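Local atomic coordinates of diaminopropionate ammonia-lyase (Escherichia coli, PDB entry 4D9K), a protein that uses pyridoxal 5'-phosphate to break down both the L and D isomers of 2,3-diaminopropionate into pyruvate and ammonia. Residues His226-Ala231 with His254-Glu259; Gly239-Leu244 with Glu300-Cys305; Leu6-Ala11 with Asp314-Leu319; Gly72-Lys77 with Glu377-Val382. All coordinates share one frame; numbering follows the deposited sequence.

Interaction 1 of 4, residues His226-Ala231 with His254-Glu259; sequences HVLLQA and HSIIVE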
loop_
_atom_site.group_PDB
_atom_site.type_symbol
_atom_site.label_atom_id
_atom_site.label_comp_id
_atom_site.label_asym_id
_atom_site.label_seq_id
_atom_site.Cartn_x
_atom_site.Cartn_y
_atom_site.Cartn_z
ATOM N N HIS A 226 -3.312 -3.759 25.666
ATOM C CA HIS A 226 -2.797 -2.440 25.308
ATOM C C HIS A 226 -3.763 -1.676 24.456
ATOM O O HIS A 226 -4.644 -2.253 23.824
ATOM C CB HIS A 226 -1.477 -2.564 24.547
ATOM C CG HIS A 226 -0.342 -3.128 25.364
ATOM N ND1 HIS A 226 -0.288 -4.423 25.734
ATOM C CD2 HIS A 226 0.815 -2.531 25.853
ATOM C CE1 HIS A 226 0.834 -4.638 26.439
ATOM N NE2 HIS A 226 1.510 -3.478 26.508
ATOM N N VAL A 227 -3.586 -0.359 24.434
ATOM C CA VAL A 227 -4.276 0.508 23.491
ATOM C C VAL A 227 -3.397 1.730 23.212
ATOM O O VAL A 227 -2.828 2.322 24.139
ATOM C CB VAL A 227 -5.702 0.896 23.975
ATOM C CG1 VAL A 227 -5.659 1.737 25.246
ATOM C CG2 VAL A 227 -6.475 1.622 22.874
ATOM N N LEU A 228 -3.244 2.069 21.936
ATOM C CA LEU A 228 -2.560 3.305 21.561
ATOM C C LEU A 228 -3.590 4.309 21.098
ATOM O O LEU A 228 -4.408 4.017 20.232
ATOM C CB LEU A 228 -1.496 3.077 20.478
ATOM C CG LEU A 228 -0.202 2.423 20.970
ATOM C CD1 LEU A 228 -0.295 0.904 20.875
ATOM C CD2 LEU A 228 1.006 2.936 20.198
ATOM N N LEU A 229 -3.564 5.484 21.705
ATOM C CA LEU A 229 -4.498 6.531 21.343
ATOM C C LEU A 229 -3.719 7.772 20.963
ATOM O O LEU A 229 -2.908 8.271 21.758
ATOM C CB LEU A 229 -5.458 6.821 22.503
ATOM C CG LEU A 229 -6.254 5.630 23.051
ATOM C CD1 LEU A 229 -6.912 5.991 24.373
ATOM C CD2 LEU A 229 -7.288 5.130 22.044
ATOM N N GLN A 230 -3.945 8.245 19.739
ATOM C CA GLN A 230 -3.342 9.492 19.268
ATOM C C GLN A 230 -3.930 10.663 20.037
ATOM O O GLN A 230 -5.139 10.707 20.282
ATOM C CB GLN A 230 -3.489 9.688 17.749
ATOM C CG GLN A 230 -4.855 9.383 17.153
ATOM C CD GLN A 230 -4.991 7.936 16.721
ATOM O OE1 GLN A 230 -5.127 7.041 17.554
ATOM N NE2 GLN A 230 -4.966 7.702 15.412
ATOM N N ALA A 231 -3.062 11.598 20.419
ATOM C CA ALA A 231 -3.415 12.643 21.380
ATOM C C ALA A 231 -4.298 13.759 20.822
ATOM O O ALA A 231 -5.275 14.144 21.463
ATOM C CB ALA A 231 -2.161 13.220 22.020
ATOM N N HIS A 254 -2.807 -1.337 29.550
ATOM C CA HIS A 254 -1.598 -0.549 29.332
ATOM C C HIS A 254 -1.874 0.431 28.226
ATOM O O HIS A 254 -1.787 0.090 27.048
ATOM C CB HIS A 254 -0.433 -1.464 28.973
ATOM C CG HIS A 254 0.920 -0.793 29.022
ATOM N ND1 HIS A 254 1.904 -1.208 29.841
ATOM C CD2 HIS A 254 1.435 0.293 28.310
ATOM C CE1 HIS A 254 2.993 -0.433 29.667
ATOM N NE2 HIS A 254 2.703 0.485 28.731
ATOM N N SER A 255 -2.231 1.653 28.598
ATOM C CA SER A 255 -2.625 2.668 27.617
ATOM C C SER A 255 -1.469 3.588 27.283
ATOM O O SER A 255 -0.826 4.136 28.175
ATOM C CB SER A 255 -3.818 3.483 28.114
ATOM O OG SER A 255 -3.500 4.191 29.295
ATOM N N ILE A 256 -1.218 3.753 25.989
ATOM C CA ILE A 256 -0.135 4.593 25.503
ATOM C C ILE A 256 -0.725 5.745 24.707
ATOM O O ILE A 256 -1.442 5.526 23.729
ATOM C CB ILE A 256 0.833 3.800 24.604
ATOM C CG1 ILE A 256 1.360 2.560 25.334
ATOM C CG2 ILE A 256 1.984 4.682 24.153
ATOM C CD1 ILE A 256 1.970 1.529 24.410
ATOM N N ILE A 257 -0.424 6.970 25.130
ATOM C CA ILE A 257 -0.937 8.155 24.458
ATOM C C ILE A 257 0.153 8.711 23.566
ATOM O O ILE A 257 1.234 9.080 24.034
ATOM C CB ILE A 257 -1.444 9.228 25.449
ATOM C CG1 ILE A 257 -2.489 8.638 26.407
ATOM C CG2 ILE A 257 -1.975 10.459 24.711
ATOM C CD1 ILE A 257 -3.659 7.942 25.740
ATOM N N VAL A 258 -0.148 8.757 22.272
ATOM C CA VAL A 258 0.843 9.059 21.259
ATOM C C VAL A 258 0.656 10.489 20.786
ATOM O O VAL A 258 -0.415 10.865 20.306
ATOM C CB VAL A 258 0.753 8.076 20.073
ATOM C CG1 VAL A 258 1.870 8.341 19.078
ATOM C CG2 VAL A 258 0.814 6.633 20.566
ATOM N N GLU A 259 1.709 11.280 20.943
ATOM C CA GLU A 259 1.691 12.681 20.555
ATOM C C GLU A 259 2.763 12.934 19.499
ATOM O O GLU A 259 3.957 12.883 19.803
ATOM C CB GLU A 259 1.925 13.556 21.781
ATOM C CG GLU A 259 1.173 14.875 21.753
ATOM C CD GLU A 259 0.742 15.328 23.139
ATOM O OE1 GLU A 259 1.203 14.728 24.146
ATOM O OE2 GLU A 259 -0.064 16.286 23.216
#
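The imidazoles of His226 and His254 lie side by side above one face of a parallel sheet and point the same way. Their planes differ by 26°, but the rings are slid apart and barely overlap, centroids 4.8 Å apart. The closer fit is a CH-pi contact. His254 CB sits over a face of the His226 ring, 3.8 Å from its centroid. With CG beside the backbone N in His226 (chi1 -66°) but anti to it in His254 (chi1 -167°), the His226 ring comes over His254 CB rather than over the other ring. Each NE2 has a further partner, Leu363 O for His226 and Gln308 OE1 for His254. With an alanine in place of His226, the Leu363 carbonyl would probably lose its imidazole donor and His254 CB its aromatic cover. Further along this face Leu228 runs alongside Ile256, its CG 4.0 Å from Ile256 CB. Its CD2 reaches Val258 CG2 at 3.7 Å. On the other face Ile257 CD1 meets Leu229 CB at 3.9 Å. Five backbone hydrogen bonds join the strands, from Val227 N to His254 O (3.2 Å) as far as Ala231 N to Val258 O (2.7 Å). Helix 235-248 links the two strands, making a beta-alpha-beta unit. The peptide groups thus pair between faces that mix aliphatic side chains with a few polar ones, of which the buried His226 and Gln230 (NE2 to Ser339 O) keep polar partners.

Interaction 2 of 4, residues Gly239-Leu244 with Glu300-Cys305; sequences GVLGYL and EILRNC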
loop_
_atom_site.group_PDB
_atom_site.type_symbol
_atom_site.label_atom_id
_atom_site.label_comp_id
_atom_site.label_asym_id
_atom_site.label_seq_id
_atom_site.Cartn_x
_atom_site.Cartn_y
_atom_site.Cartn_z
ATOM N N GLY A 239 -12.094 10.513 25.928
ATOM C CA GLY A 239 -13.381 9.832 25.859
ATOM C C GLY A 239 -13.251 8.323 25.754
ATOM O O GLY A 239 -13.893 7.593 26.506
ATOM N N VAL A 240 -12.415 7.873 24.818
ATOM C CA VAL A 240 -12.180 6.452 24.565
ATOM C C VAL A 240 -11.488 5.779 25.747
ATOM O O VAL A 240 -11.930 4.713 26.189
ATOM C CB VAL A 240 -11.405 6.215 23.242
ATOM C CG1 VAL A 240 -10.938 4.768 23.121
ATOM C CG2 VAL A 240 -12.285 6.569 22.054
ATOM N N LEU A 241 -10.423 6.401 26.261
ATOM C CA LEU A 241 -9.750 5.877 27.454
ATOM C C LEU A 241 -10.709 5.795 28.635
ATOM O O LEU A 241 -10.762 4.768 29.325
ATOM C CB LEU A 241 -8.507 6.690 27.841
ATOM C CG LEU A 241 -7.672 6.102 28.989
ATOM C CD1 LEU A 241 -7.245 4.667 28.700
ATOM C CD2 LEU A 241 -6.462 6.969 29.289
ATOM N N GLY A 242 -11.458 6.876 28.857
ATOM C CA GLY A 242 -12.488 6.920 29.896
ATOM C C GLY A 242 -13.393 5.699 29.858
ATOM O O GLY A 242 -13.614 5.048 30.883
ATOM N N TYR A 243 -13.903 5.386 28.667
ATOM C CA TYR A 243 -14.755 4.214 28.461
ATOM C C TYR A 243 -14.005 2.906 28.720
ATOM O O TYR A 243 -14.516 2.022 29.412
ATOM C CB TYR A 243 -15.344 4.205 27.039
ATOM C CG TYR A 243 -16.183 2.981 26.744
ATOM C CD1 TYR A 243 -17.566 3.005 26.925
ATOM C CD2 TYR A 243 -15.594 1.790 26.307
ATOM C CE1 TYR A 243 -18.339 1.882 26.670
ATOM C CE2 TYR A 243 -16.357 0.664 26.054
ATOM C CZ TYR A 243 -17.728 0.714 26.241
ATOM O OH TYR A 243 -18.494 -0.403 25.988
ATOM N N LEU A 244 -12.806 2.782 28.152
ATOM C CA LEU A 244 -12.039 1.534 28.239
ATOM C C LEU A 244 -11.620 1.189 29.665
ATOM O O LEU A 244 -11.625 0.011 30.038
ATOM C CB LEU A 244 -10.826 1.537 27.297
ATOM C CG LEU A 244 -11.073 1.512 25.782
ATOM C CD1 LEU A 244 -9.782 1.769 25.012
ATOM C CD2 LEU A 244 -11.727 0.219 25.306
ATOM N N GLU A 300 -7.730 15.317 31.754
ATOM C CA GLU A 300 -7.877 14.884 33.141
ATOM C C GLU A 300 -7.892 13.357 33.216
ATOM O O GLU A 300 -7.219 12.767 34.061
ATOM C CB GLU A 300 -9.146 15.459 33.773
ATOM C CG GLU A 300 -9.047 15.594 35.287
ATOM C CD GLU A 300 -10.361 15.345 36.004
ATOM O OE1 GLU A 300 -11.401 15.892 35.570
ATOM O OE2 GLU A 300 -10.349 14.604 37.015
ATOM N N ILE A 301 -8.652 12.735 32.315
ATOM C CA ILE A 301 -8.722 11.275 32.200
ATOM C C ILE A 301 -7.364 10.693 31.817
ATOM O O ILE A 301 -6.956 9.649 32.341
ATOM C CB ILE A 301 -9.789 10.840 31.168
ATOM C CG1 ILE A 301 -11.171 11.336 31.595
ATOM C CG2 ILE A 301 -9.796 9.326 30.990
ATOM C CD1 ILE A 301 -12.161 11.458 30.453
ATOM N N LEU A 302 -6.670 11.382 30.911
ATOM C CA LEU A 302 -5.348 10.955 30.452
ATOM C C LEU A 302 -4.298 11.057 31.556
ATOM O O LEU A 302 -3.488 10.153 31.722
ATOM C CB LEU A 302 -4.916 11.734 29.203
ATOM C CG LEU A 302 -5.799 11.595 27.949
ATOM C CD1 LEU A 302 -5.172 12.312 26.764
ATOM C CD2 LEU A 302 -6.082 10.140 27.603
ATOM N N ARG A 303 -4.324 12.148 32.315
ATOM C CA ARG A 303 -3.442 12.290 33.472
ATOM C C ARG A 303 -3.736 11.214 34.514
ATOM O O ARG A 303 -2.818 10.584 35.032
ATOM C CB ARG A 303 -3.560 13.682 34.097
ATOM C CG ARG A 303 -2.868 14.779 33.308
ATOM C CD ARG A 303 -3.002 16.129 33.996
ATOM N NE ARG A 303 -2.531 17.213 33.132
ATOM C CZ ARG A 303 -3.316 17.987 32.384
ATOM N NH1 ARG A 303 -4.631 17.824 32.389
ATOM N NH2 ARG A 303 -2.780 18.939 31.630
ATOM N N ASN A 304 -5.017 10.997 34.804
ATOM C CA ASN A 304 -5.425 10.013 35.809
ATOM C C ASN A 304 -5.136 8.563 35.440
ATOM O O ASN A 304 -4.680 7.790 36.284
ATOM C CB ASN A 304 -6.914 10.156 36.135
ATOM C CG ASN A 304 -7.218 11.387 36.969
ATOM O OD1 ASN A 304 -6.331 12.193 37.265
ATOM N ND2 ASN A 304 -8.481 11.539 37.353
ATOM N N CYS A 305 -5.399 8.205 34.185
ATOM C CA CYS A 305 -5.492 6.800 33.789
ATOM C C CYS A 305 -4.517 6.312 32.714
ATOM O O CYS A 305 -4.372 5.101 32.533
ATOM C CB CYS A 305 -6.930 6.474 33.374
ATOM S SG CYS A 305 -8.116 6.593 34.733
#
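Two helices pack here against the same face of the central sheet. Helix 235-248, which carries Leu241 and Gly242, is the crossover helix of the beta-alpha-beta unit between strands 226-230 and 254-260. Helix 296-305, which carries Ile301, Leu302 and Cys305, leads into strand 308-312. The axes of the two short segments cross at 46° and come within 9.1 Å. The lack of a side chain at Gly242 is consistent with the close approach. Its CA is 6.2 Å from Ile301 CA, and Ile301 CG2 can rest directly on its backbone. Ile301 CG2 points away from its own backbone N across the CA-CB bond, which sends it at the helix opposite. There it touches Gly242 N at 3.6 Å. A CB on Gly242 would lie close to Ile301 CD1. Beyond the pair, Ile301 also meets Met203 of helix 197-220 and Phe24 of a loop. Leu241 is the other main contributor. Its chi1 of -174° extends the side chain toward the second helix, and CD2 does most of the touching. This methyl lies 4.1 Å from Cys305 CB. It also packs near the Cys305 carbonyl carbon, at the last turn of helix 296-305. Leu241 rests on Leu229 of strand 226-230 as well, so it fills the angle between helix, helix and sheet. The side-chain contacts are apolar, and all the touching residues are buried. Leu241 CD2 also meets Leu302 CD2 at 3.6 Å, the two side chains crossing obliquely.

Interaction 3 of 4, residues Leu6-Ala11 with Asp314-Leu319; sequences LKIDIA and DSVAAL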
loop_
_atom_site.group_PDB
_atom_site.type_symbol
_atom_site.label_atom_id
_atom_site.label_comp_id
_atom_site.label_asym_id
_atom_site.label_seq_id
_atom_site.Cartn_x
_atom_site.Cartn_y
_atom_site.Cartn_z
ATOM N N LEU A 6 13.722 5.810 14.878
ATOM C CA LEU A 6 12.885 7.000 14.840
ATOM C C LEU A 6 12.598 7.438 16.269
ATOM O O LEU A 6 12.556 6.607 17.181
ATOM C CB LEU A 6 11.579 6.730 14.081
ATOM C CG LEU A 6 11.666 6.207 12.641
ATOM C CD1 LEU A 6 10.276 6.105 12.023
ATOM C CD2 LEU A 6 12.580 7.067 11.774
ATOM N N LYS A 7 12.419 8.744 16.458
ATOM C CA LYS A 7 12.142 9.315 17.770
ATOM C C LYS A 7 10.838 8.743 18.339
ATOM O O LYS A 7 9.748 9.048 17.853
ATOM C CB LYS A 7 12.088 10.847 17.679
ATOM C CG LYS A 7 11.797 11.557 18.992
ATOM C CD LYS A 7 11.386 12.999 18.755
ATOM C CE LYS A 7 11.074 13.705 20.065
ATOM N NZ LYS A 7 10.685 15.124 19.840
ATOM N N ILE A 8 10.981 7.892 19.355
ATOM C CA ILE A 8 9.862 7.218 20.016
ATOM C C ILE A 8 10.050 7.320 21.540
ATOM O O ILE A 8 10.140 6.309 22.242
ATOM C CB ILE A 8 9.747 5.741 19.542
ATOM C CG1 ILE A 8 9.291 5.671 18.080
ATOM C CG2 ILE A 8 8.782 4.935 20.408
ATOM C CD1 ILE A 8 7.804 5.897 17.868
ATOM N N ASP A 9 10.109 8.550 22.044
ATOM C CA ASP A 9 10.453 8.796 23.448
ATOM C C ASP A 9 9.315 8.460 24.404
ATOM O O ASP A 9 8.278 9.125 24.413
ATOM C CB ASP A 9 10.937 10.235 23.645
ATOM C CG ASP A 9 12.274 10.493 22.976
ATOM O OD1 ASP A 9 13.173 9.628 23.078
ATOM O OD2 ASP A 9 12.431 11.560 22.351
ATOM N N ILE A 10 9.533 7.414 25.197
ATOM C CA ILE A 10 8.538 6.898 26.127
ATOM C C ILE A 10 8.699 7.517 27.510
ATOM O O ILE A 10 9.802 7.554 28.071
ATOM C CB ILE A 10 8.627 5.363 26.247
ATOM C CG1 ILE A 10 8.651 4.714 24.859
ATOM C CG2 ILE A 10 7.459 4.822 27.062
ATOM C CD1 ILE A 10 9.344 3.369 24.828
ATOM N N ALA A 11 7.586 8.003 28.048
ATOM C CA ALA A 11 7.538 8.518 29.407
ATOM C C ALA A 11 6.403 7.852 30.170
ATOM O O ALA A 11 5.263 7.811 29.698
ATOM C CB ALA A 11 7.357 10.029 29.400
ATOM N N ASP A 314 7.625 13.022 13.091
ATOM C CA ASP A 314 6.690 13.115 11.958
ATOM C C ASP A 314 6.621 11.819 11.150
ATOM O O ASP A 314 5.536 11.305 10.854
ATOM C CB ASP A 314 7.114 14.251 11.019
ATOM C CG ASP A 314 6.316 15.523 11.226
ATOM O OD1 ASP A 314 6.320 16.075 12.353
ATOM O OD2 ASP A 314 5.695 15.984 10.244
ATOM N N SER A 315 7.798 11.299 10.812
ATOM C CA SER A 315 7.946 10.130 9.957
ATOM C C SER A 315 7.363 8.830 10.538
ATOM O O SER A 315 7.257 7.835 9.824
ATOM C CB SER A 315 9.420 9.935 9.619
ATOM O OG SER A 315 10.182 9.788 10.804
ATOM N N VAL A 316 7.002 8.842 11.820
ATOM C CA VAL A 316 6.354 7.693 12.468
ATOM C C VAL A 316 4.931 7.482 11.943
ATOM O O VAL A 316 4.525 6.347 11.664
ATOM C CB VAL A 316 6.338 7.837 14.010
ATOM C CG1 VAL A 316 5.582 6.681 14.672
ATOM C CG2 VAL A 316 7.761 7.909 14.543
ATOM N N ALA A 317 4.180 8.575 11.818
ATOM C CA ALA A 317 2.838 8.537 11.245
ATOM C C ALA A 317 2.920 8.049 9.805
ATOM O O ALA A 317 2.197 7.131 9.420
ATOM C CB ALA A 317 2.191 9.912 11.304
ATOM N N ALA A 318 3.816 8.666 9.029
ATOM C CA ALA A 318 4.081 8.270 7.644
ATOM C C ALA A 318 4.368 6.772 7.515
ATOM O O ALA A 318 3.823 6.104 6.636
ATOM C CB ALA A 318 5.241 9.073 7.080
ATOM N N LEU A 319 5.233 6.256 8.384
ATOM C CA LEU A 319 5.549 4.835 8.388
ATOM C C LEU A 319 4.281 4.011 8.625
ATOM O O LEU A 319 4.025 3.056 7.905
ATOM C CB LEU A 319 6.634 4.515 9.427
ATOM C CG LEU A 319 6.961 3.051 9.773
ATOM C CD1 LEU A 319 7.625 2.319 8.615
ATOM C CD2 LEU A 319 7.848 2.994 11.007
#
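Leu6, Ile8 and Val316 meet without any aromatic ring, amide or carboxylate side chain between them. The flat group that does touch is a backbone peptide: the Lys7 carbonyl O comes within 4.0 Å of Val316 CG2. Most of the rest is methyl packing. Leu6 and Val316 lie alongside each other and run in opposite directions. Leu6 CD1 meets Val316 CG2 at 4.0 Å and Leu319 CD2 at 4.1 Å. The other branch, Leu6 CD2, lies 3.8 Å from Ser315 OG, in simple van der Waals contact. Leu6 thus touches Ser315, Val316 and Leu319 on one side of the helix. Ile8 reaches the same valine from another direction. A bend at chi2 (-78°) folds its CD1 back toward the helix, where it touches Val316 CG2 at 3.9 Å. Val316 CG2 is therefore shared by Leu6, Lys7 and Ile8. Val346 of helix 342-352 also packs on both Val316 and Ile8, so the valine lies between the strand and a second helix. The Lys7 side chain leads away from the contact to a salt bridge with Asp261. Strand 8-12 pairs antiparallel with strand 308-312 as an outermost strand of the mixed sheet, and helix 314-325 follows directly on that neighbour. An N-terminal strand is thus added to the sheet edge and packed against helix 314-325, in the larger alpha/beta domain of a fold of the tryptophan synthase beta type.

Interaction 4 of 4, residues Gly72-Lys77 with Glu377-Val382; sequences GLNAFK and EGDTDV. With PO4 (phosphate ion), chain E.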
loop_
_atom_site.group_PDB
_atom_site.type_symbol
_atom_site.label_atom_id
_atom_site.label_comp_id
_atom_site.label_asym_id
_atom_site.label_seq_id
_atom_site.Cartn_x
_atom_site.Cartn_y
_atom_site.Cartn_z
ATOM N N GLY A 72 -19.985 8.328 5.410
ATOM C CA GLY A 72 -19.174 8.749 4.261
ATOM C C GLY A 72 -18.063 9.724 4.619
ATOM O O GLY A 72 -17.451 10.334 3.735
ATOM N N LEU A 73 -17.789 9.853 5.914
ATOM C CA LEU A 73 -16.965 10.941 6.440
ATOM C C LEU A 73 -15.454 10.708 6.328
ATOM O O LEU A 73 -14.675 11.666 6.367
ATOM C CB LEU A 73 -17.358 11.245 7.895
ATOM C CG LEU A 73 -18.606 12.075 8.267
ATOM C CD1 LEU A 73 -18.437 13.543 7.887
ATOM C CD2 LEU A 73 -19.910 11.516 7.707
ATOM N N ASN A 74 -15.046 9.445 6.193
ATOM C CA ASN A 74 -13.626 9.072 6.117
ATOM C C ASN A 74 -12.865 9.398 7.414
ATOM O O ASN A 74 -11.634 9.493 7.422
ATOM C CB ASN A 74 -12.952 9.731 4.896
ATOM C CG ASN A 74 -11.790 8.919 4.346
ATOM O OD1 ASN A 74 -11.643 7.731 4.645
ATOM N ND2 ASN A 74 -10.957 9.558 3.533
ATOM N N ALA A 75 -13.617 9.562 8.501
ATOM C CA ALA A 75 -13.077 9.910 9.818
ATOM C C ALA A 75 -14.139 9.700 10.894
ATOM O O ALA A 75 -15.331 9.624 10.589
ATOM C CB ALA A 75 -12.572 11.352 9.836
ATOM N N PHE A 76 -13.702 9.626 12.148
ATOM C CA PHE A 76 -14.571 9.272 13.270
ATOM C C PHE A 76 -15.393 10.437 13.821
ATOM O O PHE A 76 -16.389 10.217 14.512
ATOM C CB PHE A 76 -13.733 8.673 14.412
ATOM C CG PHE A 76 -13.028 9.699 15.251
ATOM C CD1 PHE A 76 -11.879 10.330 14.784
ATOM C CD2 PHE A 76 -13.522 10.050 16.501
ATOM C CE1 PHE A 76 -11.229 11.286 15.549
ATOM C CE2 PHE A 76 -12.878 11.006 17.271
ATOM C CZ PHE A 76 -11.733 11.628 16.793
ATOM N N LYS A 77 -14.974 11.664 13.524
ATOM C CA LYS A 77 -15.411 12.840 14.296
ATOM C C LYS A 77 -16.918 13.129 14.362
ATOM O O LYS A 77 -17.363 13.799 15.294
ATOM C CB LYS A 77 -14.621 14.095 13.899
ATOM C CG LYS A 77 -13.141 13.959 14.184
ATOM C CD LYS A 77 -12.541 15.234 14.737
ATOM C CE LYS A 77 -11.088 15.016 15.129
ATOM N NZ LYS A 77 -10.390 16.315 15.324
ATOM N N GLU A 377 -8.777 8.323 10.998
ATOM C CA GLU A 377 -9.114 8.911 9.702
ATOM C C GLU A 377 -8.501 8.136 8.547
ATOM O O GLU A 377 -7.436 7.536 8.689
ATOM C CB GLU A 377 -8.698 10.395 9.634
ATOM C CG GLU A 377 -7.199 10.647 9.766
ATOM C CD GLU A 377 -6.748 11.988 9.204
ATOM O OE1 GLU A 377 -7.602 12.831 8.837
ATOM O OE2 GLU A 377 -5.519 12.203 9.127
ATOM N N GLY A 378 -9.190 8.141 7.409
ATOM C CA GLY A 378 -8.630 7.616 6.172
ATOM C C GLY A 378 -7.890 8.698 5.407
ATOM O O GLY A 378 -7.377 9.658 5.998
ATOM N N ASP A 379 -7.846 8.546 4.087
ATOM C CA ASP A 379 -7.124 9.466 3.232
ATOM C C ASP A 379 -7.941 10.746 3.001
ATOM O O ASP A 379 -8.434 10.994 1.902
ATOM C CB ASP A 379 -6.713 8.789 1.911
ATOM C CG ASP A 379 -7.901 8.259 1.117
ATOM O OD1 ASP A 379 -8.942 7.898 1.723
ATOM O OD2 ASP A 379 -7.776 8.191 -0.127
ATOM N N THR A 380 -8.078 11.535 4.067
ATOM C CA THR A 380 -8.849 12.780 4.057
ATOM C C THR A 380 -8.145 13.870 3.240
ATOM O O THR A 380 -8.779 14.800 2.741
ATOM C CB THR A 380 -9.163 13.267 5.489
ATOM O OG1 THR A 380 -7.984 13.185 6.306
ATOM C CG2 THR A 380 -10.250 12.394 6.109
ATOM N N ASP A 381 -6.830 13.733 3.110
ATOM C CA ASP A 381 -6.054 14.527 2.174
ATOM C C ASP A 381 -5.315 13.568 1.241
ATOM O O ASP A 381 -4.234 13.059 1.560
ATOM C CB ASP A 381 -5.108 15.490 2.913
ATOM C CG ASP A 381 -4.127 16.189 1.984
ATOM O OD1 ASP A 381 -4.032 15.810 0.797
ATOM O OD2 ASP A 381 -3.429 17.110 2.457
ATOM N N VAL A 382 -5.927 13.354 0.079
ATOM C CA VAL A 382 -5.496 12.383 -0.922
ATOM C C VAL A 382 -4.097 12.686 -1.450
ATOM O O VAL A 382 -3.277 11.775 -1.631
ATOM C CB VAL A 382 -6.545 12.307 -2.062
ATOM C CG1 VAL A 382 -5.957 11.761 -3.352
ATOM C CG2 VAL A 382 -7.728 11.459 -1.615
HETATM P P PO4 E . -8.820 14.598 19.144
HETATM O O1 PO4 E . -8.830 15.902 18.379
HETATM O O2 PO4 E . -10.046 14.437 19.994
HETATM O O3 PO4 E . -7.624 14.596 20.055
HETATM O O4 PO4 E . -8.758 13.456 18.157
HETATM O O HOH W 1 -10.240 5.640 2.989
#
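Asn74 and Asp379 meet at about a right angle, the amide and carboxylate planes 89° apart. Asn74 ND2 donates to Asp379 OD1 over 3.2 Å, nearly in the amide plane but from above the carboxylate plane (42° out of it). One water closes the pair by donating to Asn74 OD1 at 3.0 Å and to Asp379 OD1 at 2.9 Å. Two donors thus hold OD1, and both ends of the amide are engaged. The Asn74 backbone bonds too: its O accepts from Gly378 N at 2.8 Å. Thr380 CG2 packs on that same oxygen at 3.5 Å. Gly378 suits the site, since a CB there would clash with Asn74 OD1. An alanine instead of Asn74 is likely to leave Asp379 OD1 without its amide donor and the bridging water without one of its two acceptors. Next along, Ala75 CB touches Glu377 CB at 4.0 Å. Glu377 OE1 takes a bond from Thr380 OG1 and another from Asn122. Lys77, the lysine that carries pyridoxal phosphate, ends the first segment. Here its NZ makes a weak bond to O1 of a phosphate ion (3.5 Å), probably from the crystallisation liquor, which also binds the amides of Gly234 and Met236. The two loops leave neighbouring strands of the central sheet, 61-66 and 370-375, and lead into helices 78-93 and 382-391. Asn122 of helix 122-133 touches both loops, through Ala75 and Thr380, and Arg125 touches Leu73.

Along the chain the segments run 6-11, 72-77, 226-231, 239-244, 254-259, 300-305, 314-319 and 377-382. Interactions 1 and 2 alternate in sequence and touch in space, with centres about 10 Å apart; helix 235-248 connects the two strands of interaction 1. Interactions 1 and 3 reach the same mixed sheet about 13 Å apart between centres, the first in its interior and the second at its edge. Interaction 4 lies 20 to 24 Å from the others between centres, across the chain's centre from interactions 1 and 2. It joins loops beyond two strands of that sheet. The first three therefore build the sheet domain, while the fourth borders the active site.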